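Local structure of geranyltranstransferase (Campylobacter jejuni, 3NPK) at the interface of chains A and B. The protein catalyses the condensation of geranyl diphosphate with isopentenyl diphosphate to give farnesyl diphosphate and pyrophosphate, a step of isoprenoid biosynthesis. Coordinates in Å, arbitrary orientation; residue numbers count along the deposited sequence, not the author numbering. Chains: chain A/B, Geranyltranstransferase.

The interface of chains A and B. Residues chain A 114-115, 118-119, 135, 139; chain B 114-115, 118, 135, 139.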
ATOM      1  N   ASN A 114      -1.240   4.147  -2.516  1.00  7.59           N
ATOM      2  CA  ASN A 114      -0.384   3.320  -1.664  1.00  7.11           C
ATOM      3  C   ASN A 114      -0.054   2.036  -2.434  1.00  7.92           C
ATOM      4  O   ASN A 114       1.111   1.705  -2.666  1.00  8.64           O
ATOM      5  CB  ASN A 114      -1.157   3.038  -0.364  1.00  8.08           C
ATOM      6  CG  ASN A 114      -0.344   2.305   0.701  1.00  8.74           C
ATOM      7  OD1 ASN A 114       0.809   1.905   0.481  1.00  9.69           O
ATOM      8  ND2 ASN A 114      -0.945   2.156   1.890  1.00  8.73           N
ATOM      9  N   THR A 115      -1.086   1.323  -2.874  1.00  7.33           N
ATOM     10  CA  THR A 115      -0.863   0.065  -3.604  1.00  7.59           C
ATOM     11  C   THR A 115      -0.168   0.303  -4.941  1.00  8.46           C
ATOM     12  O   THR A 115       0.705  -0.477  -5.349  1.00  8.85           O
ATOM     13  CB  THR A 115      -2.196  -0.660  -3.816  1.00  8.56           C
ATOM     14  OG1 THR A 115      -2.807  -0.856  -2.537  1.00  9.30           O
ATOM     15  CG2 THR A 115      -2.006  -2.016  -4.492  1.00  9.14           C
ATOM     16  N   PHE A 118       3.639   0.290  -5.333  1.00  8.47           N
ATOM     17  CA  PHE A 118       4.267  -1.015  -5.479  1.00  8.82           C
ATOM     18  C   PHE A 118       4.097  -1.621  -6.865  1.00  9.19           C
ATOM     19  O   PHE A 118       5.002  -2.306  -7.353  1.00  9.77           O
ATOM     20  CB  PHE A 118       3.852  -1.935  -4.335  1.00  9.13           C
ATOM     21  CG  PHE A 118       4.285  -1.393  -3.025  1.00  9.25           C
ATOM     22  CD1 PHE A 118       5.614  -1.461  -2.672  1.00 10.08           C
ATOM     23  CD2 PHE A 118       3.412  -0.668  -2.212  1.00  9.09           C
ATOM     24  CE1 PHE A 118       6.060  -0.896  -1.483  1.00 10.06           C
ATOM     25  CE2 PHE A 118       3.853  -0.088  -1.037  1.00  9.83           C
ATOM     26  CZ  PHE A 118       5.180  -0.190  -0.676  1.00 10.02           C
ATOM     27  N   LEU A 119       2.953  -1.378  -7.500  1.00  9.90           N
ATOM     28  CA  LEU A 119       2.787  -1.802  -8.888  1.00 10.32           C
ATOM     29  C   LEU A 119       3.825  -1.120  -9.782  1.00  9.64           C
ATOM     30  O   LEU A 119       4.495  -1.771 -10.582  1.00 10.19           O
ATOM     31  CB  LEU A 119       1.369  -1.511  -9.396  1.00 11.11           C
ATOM     32  CG  LEU A 119       1.035  -2.079 -10.779  1.00 11.50           C
ATOM     33  CD1 LEU A 119       1.186  -3.608 -10.799  1.00 13.22           C
ATOM     34  CD2 LEU A 119      -0.382  -1.693 -11.163  1.00 13.57           C
ATOM     35  N   ILE A 135      11.625  -2.374  -3.036  1.00  7.71           N
ATOM     36  CA  ILE A 135      10.319  -2.610  -2.413  1.00  7.15           C
ATOM     37  C   ILE A 135      10.461  -2.807  -0.896  1.00  8.51           C
ATOM     38  O   ILE A 135       9.657  -2.284  -0.119  1.00  8.98           O
ATOM     39  CB  ILE A 135       9.604  -3.781  -3.089  1.00  8.10           C
ATOM     40  CG1 ILE A 135       9.201  -3.337  -4.509  1.00  8.85           C
ATOM     41  CG2 ILE A 135       8.392  -4.234  -2.259  1.00  9.51           C
ATOM     42  CD1 ILE A 135       8.850  -4.476  -5.438  1.00 10.35           C
ATOM     43  N   ALA A 139       8.572  -0.188   1.515  1.00  7.10           N
ATOM     44  CA  ALA A 139       7.498  -0.685   2.387  1.00  7.12           C
ATOM     45  C   ALA A 139       7.873  -0.597   3.871  1.00  9.14           C
ATOM     46  O   ALA A 139       7.013  -0.384   4.724  1.00  9.37           O
ATOM     47  CB  ALA A 139       7.104  -2.119   2.020  1.00  8.75           C
TER
ATOM     48  N   ASN B 114      -2.025  -2.536   4.177  1.00  8.68           N
ATOM     49  CA  ASN B 114      -1.874  -2.440   2.733  1.00  8.61           C
ATOM     50  C   ASN B 114      -0.371  -2.467   2.398  1.00  7.28           C
ATOM     51  O   ASN B 114       0.106  -3.325   1.649  1.00  8.47           O
ATOM     52  CB  ASN B 114      -2.575  -1.148   2.287  1.00  8.61           C
ATOM     53  CG  ASN B 114      -2.608  -0.950   0.764  1.00  9.53           C
ATOM     54  OD1 ASN B 114      -2.077  -1.749  -0.015  1.00 10.04           O
ATOM     55  ND2 ASN B 114      -3.257   0.140   0.340  1.00  8.50           N
ATOM     56  N   THR B 115       0.385  -1.573   3.012  1.00  7.90           N
ATOM     57  CA  THR B 115       1.812  -1.481   2.752  1.00  7.24           C
ATOM     58  C   THR B 115       2.533  -2.735   3.245  1.00  7.99           C
ATOM     59  O   THR B 115       3.442  -3.247   2.578  1.00  9.19           O
ATOM     60  CB  THR B 115       2.409  -0.210   3.399  1.00  7.77           C
ATOM     61  OG1 THR B 115       1.703   0.940   2.891  1.00  8.72           O
ATOM     62  CG2 THR B 115       3.913  -0.077   3.064  1.00  9.63           C
ATOM     63  N   PHE B 118       3.073  -5.813   1.059  1.00  8.65           N
ATOM     64  CA  PHE B 118       4.207  -5.788   0.134  1.00  8.97           C
ATOM     65  C   PHE B 118       5.554  -5.996   0.815  1.00  9.86           C
ATOM     66  O   PHE B 118       6.444  -6.596   0.227  1.00 11.49           O
ATOM     67  CB  PHE B 118       4.135  -4.542  -0.753  1.00  9.58           C
ATOM     68  CG  PHE B 118       2.896  -4.535  -1.577  1.00  8.93           C
ATOM     69  CD1 PHE B 118       2.801  -5.360  -2.693  1.00 10.35           C
ATOM     70  CD2 PHE B 118       1.776  -3.818  -1.184  1.00  9.35           C
ATOM     71  CE1 PHE B 118       1.631  -5.432  -3.433  1.00 10.84           C
ATOM     72  CE2 PHE B 118       0.592  -3.886  -1.922  1.00 10.58           C
ATOM     73  CZ  PHE B 118       0.516  -4.691  -3.052  1.00 11.29           C
ATOM     74  N   ILE B 135       4.212  -9.780  -6.594  1.00  8.91           N
ATOM     75  CA  ILE B 135       3.915  -8.386  -6.266  1.00  9.02           C
ATOM     76  C   ILE B 135       3.113  -7.707  -7.380  1.00  8.13           C
ATOM     77  O   ILE B 135       2.144  -6.994  -7.111  1.00  9.44           O
ATOM     78  CB  ILE B 135       5.197  -7.613  -5.923  1.00  9.11           C
ATOM     79  CG1 ILE B 135       5.754  -8.162  -4.603  1.00  8.61           C
ATOM     80  CG2 ILE B 135       4.941  -6.099  -5.862  1.00 10.46           C
ATOM     81  CD1 ILE B 135       7.200  -7.781  -4.338  1.00 10.51           C
ATOM     82  N   ALA B 139      -0.567  -6.287  -6.529  1.00  9.52           N
ATOM     83  CA  ALA B 139      -0.808  -4.846  -6.617  1.00  8.82           C
ATOM     84  C   ALA B 139      -1.793  -4.502  -7.732  1.00  8.79           C
ATOM     85  O   ALA B 139      -2.559  -3.547  -7.615  1.00 10.08           O
ATOM     86  CB  ALA B 139       0.504  -4.077  -6.789  1.00  9.74           C
TER
HETATM   87  O   HOH W   1      -3.921   2.460   2.194  1.00 11.17           O
HETATM   88  O   HOH W   2       0.595  -0.789  -0.502  1.00 29.84           O
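With CG anti to the backbone N (chi1 -174°) in A:Asn114, and OG1 beside its own backbone N in B:Thr115, the carboxamide and the hydroxyl meet across the two-fold axis that relates chains A and B. The B:Thr115 hydroxyl donates from OG1 to A:Asn114 OD1 at 2.7 Å, in the carbonyl plane and on a lone pair, with a C=O...donor angle of 105°. The twin bond runs from A:Thr115 OG1 to B:Asn114 OD1 at 2.8 Å. Each amide ND2 makes a further, weak hydrogen bond to the same threonine oxygen. The two asparagines face each other tip to tip, their amide planes turned 38° apart, and water closes the pair at both ends: one molecule bridges the two OD1 atoms, another the two ND2 atoms. Each OD1 thus has a hydroxyl and a water as partners.

Beside this polar cluster, the rings of A:Phe118 and B:Phe118 lie nearly parallel and slid past each other, CG and CD2 of one near those of the other. The CB of each lies over the face of the other ring, 4.0 Å from A:Phe118 CB to the B:Phe118 centroid, offset toward the rim. The CG2 methyl of B:Thr115 packs at the CZ end of the A:Phe118 ring and against CA of A:Ala139, so B:Thr115 joins the two zones, with OG1 on the asparagine and CG2 on the ring. All this is carried by helices 103-122 and 128-142 of both subunits, consistent with the helix-packed dimer typical of polyprenyl synthetases. Farther along, B:Ala139 CB packs on A:Leu119 CB, and the isoleucines meet end to end, A:Ile135 CD1 lying 3.9 Å from B:Ile135 CD1.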